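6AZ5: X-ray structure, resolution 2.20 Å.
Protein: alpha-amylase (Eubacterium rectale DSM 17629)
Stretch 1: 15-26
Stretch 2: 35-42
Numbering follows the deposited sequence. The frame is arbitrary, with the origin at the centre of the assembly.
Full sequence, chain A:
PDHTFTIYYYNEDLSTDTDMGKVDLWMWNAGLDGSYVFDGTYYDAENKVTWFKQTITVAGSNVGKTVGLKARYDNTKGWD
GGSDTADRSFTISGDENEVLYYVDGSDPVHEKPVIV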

# COMPACT_ATOMS: atom_id res chain seq x y z
N SER A 15 8.46 6.87 -9.36
CA SER A 15 7.89 6.68 -10.69
C SER A 15 7.48 5.22 -10.91
O SER A 15 8.24 4.30 -10.62
CB SER A 15 8.88 7.12 -11.76
OG SER A 15 8.59 6.52 -13.01
N THR A 16 6.27 5.03 -11.43
CA THR A 16 5.75 3.68 -11.65
C THR A 16 6.33 3.08 -12.92
O THR A 16 6.07 1.92 -13.24
CB THR A 16 4.21 3.67 -11.72
OG1 THR A 16 3.77 4.42 -12.86
CG2 THR A 16 3.61 4.29 -10.47
N ASP A 17 7.11 3.87 -13.65
CA ASP A 17 7.84 3.34 -14.79
C ASP A 17 9.17 2.72 -14.36
O ASP A 17 9.45 1.57 -14.67
CB ASP A 17 8.09 4.43 -15.84
CG ASP A 17 8.25 3.86 -17.25
OD1 ASP A 17 8.43 2.63 -17.38
OD2 ASP A 17 8.20 4.64 -18.22
N THR A 18 9.98 3.49 -13.63
CA THR A 18 11.33 3.04 -13.29
C THR A 18 11.43 2.26 -11.98
O THR A 18 12.20 1.31 -11.88
CB THR A 18 12.31 4.23 -13.22
OG1 THR A 18 13.55 3.80 -12.63
CG2 THR A 18 11.75 5.36 -12.39
N ASP A 19 10.66 2.65 -10.97
CA ASP A 19 10.84 2.07 -9.65
C ASP A 19 10.01 0.80 -9.41
O ASP A 19 9.96 0.31 -8.28
CB ASP A 19 10.50 3.11 -8.57
CG ASP A 19 11.35 4.36 -8.69
OD1 ASP A 19 12.54 4.31 -8.33
OD2 ASP A 19 10.81 5.41 -9.14
N MET A 20 9.37 0.29 -10.45
CA MET A 20 8.51 -0.89 -10.31
C MET A 20 9.35 -2.12 -9.99
O MET A 20 10.23 -2.49 -10.76
CB MET A 20 7.70 -1.13 -11.58
CG MET A 20 6.63 -2.20 -11.45
SD MET A 20 5.33 -1.72 -10.29
CE MET A 20 4.82 -0.16 -11.00
N GLY A 21 9.06 -2.74 -8.86
CA GLY A 21 9.84 -3.89 -8.40
C GLY A 21 10.73 -3.54 -7.22
O GLY A 21 11.19 -4.42 -6.49
N LYS A 22 10.95 -2.24 -7.03
CA LYS A 22 11.79 -1.77 -5.94
C LYS A 22 10.96 -1.16 -4.81
O LYS A 22 11.39 -1.11 -3.66
CB LYS A 22 12.81 -0.76 -6.46
CG LYS A 22 13.53 -1.24 -7.72
CD LYS A 22 14.71 -0.36 -8.11
CE LYS A 22 15.35 -0.87 -9.39
NZ LYS A 22 16.66 -0.23 -9.67
N VAL A 23 9.76 -0.69 -5.13
CA VAL A 23 8.87 -0.11 -4.12
C VAL A 23 8.05 -1.22 -3.46
O VAL A 23 7.41 -2.02 -4.15
CB VAL A 23 7.90 0.93 -4.72
CG1 VAL A 23 7.12 1.63 -3.63
CG2 VAL A 23 8.66 1.93 -5.57
N ASP A 24 8.08 -1.29 -2.13
CA ASP A 24 7.22 -2.24 -1.43
C ASP A 24 6.57 -1.64 -0.19
O ASP A 24 6.66 -0.44 0.08
CB ASP A 24 7.99 -3.52 -1.06
CG ASP A 24 9.14 -3.29 -0.07
OD1 ASP A 24 9.06 -2.38 0.78
OD2 ASP A 24 10.13 -4.06 -0.14
N LEU A 25 5.88 -2.50 0.55
CA LEU A 25 5.32 -2.17 1.84
C LEU A 25 5.91 -3.12 2.87
O LEU A 25 5.94 -4.33 2.64
CB LEU A 25 3.79 -2.30 1.85
CG LEU A 25 2.95 -1.51 0.86
CD1 LEU A 25 1.48 -1.89 1.03
CD2 LEU A 25 3.16 -0.00 1.05
N TRP A 26 6.38 -2.57 3.98
CA TRP A 26 6.75 -3.40 5.12
C TRP A 26 5.54 -3.47 6.04
O TRP A 26 5.10 -2.46 6.57
CB TRP A 26 7.96 -2.82 5.85
CG TRP A 26 8.55 -3.77 6.82
CD1 TRP A 26 8.31 -3.82 8.17
CD2 TRP A 26 9.47 -4.83 6.54
NE1 TRP A 26 9.04 -4.84 8.73
CE2 TRP A 26 9.76 -5.47 7.75
CE3 TRP A 26 10.09 -5.29 5.37
CZ2 TRP A 26 10.63 -6.56 7.84
CZ3 TRP A 26 10.95 -6.36 5.45
CH2 TRP A 26 11.22 -6.98 6.68
N SER A 35 7.96 -8.01 3.64
CA SER A 35 7.83 -7.21 2.43
C SER A 35 6.68 -7.63 1.51
O SER A 35 6.44 -8.82 1.30
CB SER A 35 9.14 -7.26 1.65
OG SER A 35 8.99 -6.58 0.42
N TYR A 36 5.99 -6.64 0.95
CA TYR A 36 4.90 -6.83 0.00
C TYR A 36 5.10 -5.87 -1.16
O TYR A 36 4.92 -4.66 -1.01
CB TYR A 36 3.53 -6.62 0.68
CG TYR A 36 3.24 -7.65 1.73
CD1 TYR A 36 3.76 -7.53 3.01
CD2 TYR A 36 2.48 -8.77 1.44
CE1 TYR A 36 3.52 -8.49 3.97
CE2 TYR A 36 2.23 -9.73 2.39
CZ TYR A 36 2.75 -9.58 3.66
OH TYR A 36 2.51 -10.54 4.62
N VAL A 37 5.46 -6.42 -2.32
CA VAL A 37 5.97 -5.63 -3.44
C VAL A 37 4.90 -5.24 -4.45
O VAL A 37 4.11 -6.07 -4.88
CB VAL A 37 7.10 -6.41 -4.18
CG1 VAL A 37 7.56 -5.66 -5.42
CG2 VAL A 37 8.28 -6.68 -3.26
N PHE A 38 4.87 -3.97 -4.83
CA PHE A 38 3.93 -3.52 -5.85
C PHE A 38 4.31 -4.12 -7.19
O PHE A 38 5.49 -4.15 -7.56
CB PHE A 38 3.91 -1.99 -5.93
CG PHE A 38 3.35 -1.34 -4.69
CD1 PHE A 38 1.98 -1.22 -4.52
CD2 PHE A 38 4.19 -0.85 -3.71
CE1 PHE A 38 1.46 -0.63 -3.39
CE2 PHE A 38 3.68 -0.25 -2.58
CZ PHE A 38 2.31 -0.15 -2.41
N ASP A 39 3.31 -4.60 -7.92
CA ASP A 39 3.57 -5.25 -9.20
C ASP A 39 2.61 -4.77 -10.30
O ASP A 39 2.56 -5.36 -11.38
CB ASP A 39 3.49 -6.77 -9.06
CG ASP A 39 2.21 -7.24 -8.39
OD1 ASP A 39 1.29 -6.43 -8.17
OD2 ASP A 39 2.11 -8.46 -8.10
N GLY A 40 1.88 -3.70 -10.03
CA GLY A 40 0.96 -3.15 -11.01
C GLY A 40 0.76 -1.66 -10.83
O GLY A 40 1.31 -1.05 -9.91
N THR A 41 -0.03 -1.05 -11.72
CA THR A 41 -0.36 0.36 -11.59
C THR A 41 -1.86 0.58 -11.73
O THR A 41 -2.57 -0.24 -12.29
CB THR A 41 0.35 1.24 -12.64
OG1 THR A 41 -0.21 0.98 -13.93
CG2 THR A 41 1.85 0.97 -12.67
N TYR A 42 -2.31 1.72 -11.22
CA TYR A 42 -3.68 2.17 -11.43
C TYR A 42 -3.68 3.62 -11.86
O TYR A 42 -3.19 4.49 -11.13
CB TYR A 42 -4.52 1.99 -10.17
CG TYR A 42 -5.82 2.76 -10.16
CD1 TYR A 42 -6.85 2.44 -11.03
CD2 TYR A 42 -6.02 3.81 -9.27
CE1 TYR A 42 -8.04 3.14 -11.02
CE2 TYR A 42 -7.21 4.51 -9.25
CZ TYR A 42 -8.22 4.17 -10.13
OH TYR A 42 -9.40 4.87 -10.11
O HOH W 1 7.26 -2.15 -6.79

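The apolar centre of this contact is Phe 38, which gives up more surface to the opposing stretch than any other residue. Its CA-to-CB bond points toward stretch 1, and with chi1 in the m well the ring reaches in among the side chains of Val 23 and Leu 25. Val 23 CG1 lies 3.8 Å from Phe 38 CD2, and Leu 25 CD2 lies 3.6 Å from Phe 38 CZ, both ordinary van der Waals distances. A flat, wide aromatic ring suits this place because it can touch two branched aliphatic residues at once; Val 23, Leu 25 and Phe 38 are all buried, so their apolar surfaces are kept from solvent. The ring's edge also faces backbone oxygen: the carbonyls of Val 23 and Asp 24 lie near its plane, with Asp 24 O 4.0 Å from Phe 38 CE2, an agreeable arrangement because the C-H rim of an aromatic ring carries slight positive charge.

Next to this cluster the backbones pair as antiparallel strands, 24-26 against 35-37, their directions 158° apart. Leu 25 and Tyr 36 form the hydrogen-bonded pair: Leu 25 N donates to Tyr 36 O at 2.8 Å, and Tyr 36 N returns a bond to Leu 25 O at 2.9 Å. A third backbone bond, from Phe 38 N to Val 23 O at 3.3 Å, continues the ladder just beyond the strands. Leu 25 O also receives a CA-H...O contact from Ser 35 CA at 3.5 Å, a common supplement in antiparallel sheets.

Alternation along the strands sorts the side chains. Leu 25 and Tyr 36 share one face, where their CB atoms are 4.5 Å apart; Asp 24, Trp 26, Ser 35 and Val 37 occupy the other. Asp 24 and Val 37 form a non-hydrogen-bonded pair with their CA atoms only 4.1 Å apart, close enough for Asp 24 CB to rest 3.9 Å from Val 37 CG2.

Past the backbone of Phe 38, Met 20 forms a second, smaller apolar patch. Its CA-to-CB bond points sideways, but the flexible, unbranched chain brings its end nearer, placing Met 20 CE 3.6 Å from Thr 41 CG2. Thr 41 CG2 also lies 3.7 Å from Thr 16 CB, so a residue with a polar hydroxyl serves here through its carbon surface.

Gly 21 follows with phi at 107°, where a CB would jam against the preceding carbonyl oxygen, so the backbone itself calls for glycine. Water 1 joins the stretches here, accepting from Gly 21 N at 2.8 Å and donating to Val 23 O at 2.6 Å and Phe 38 O at 2.8 Å. It thereby links two carbonyls that could not bond to each other.

At the polar edge, Ser 35 OG donates to Asp 24 OD2 at 2.8 Å. The pairing runs diagonally across the sheet, a short hydroxyl meeting a carboxylate that also has hydrogen bonds elsewhere in the structure.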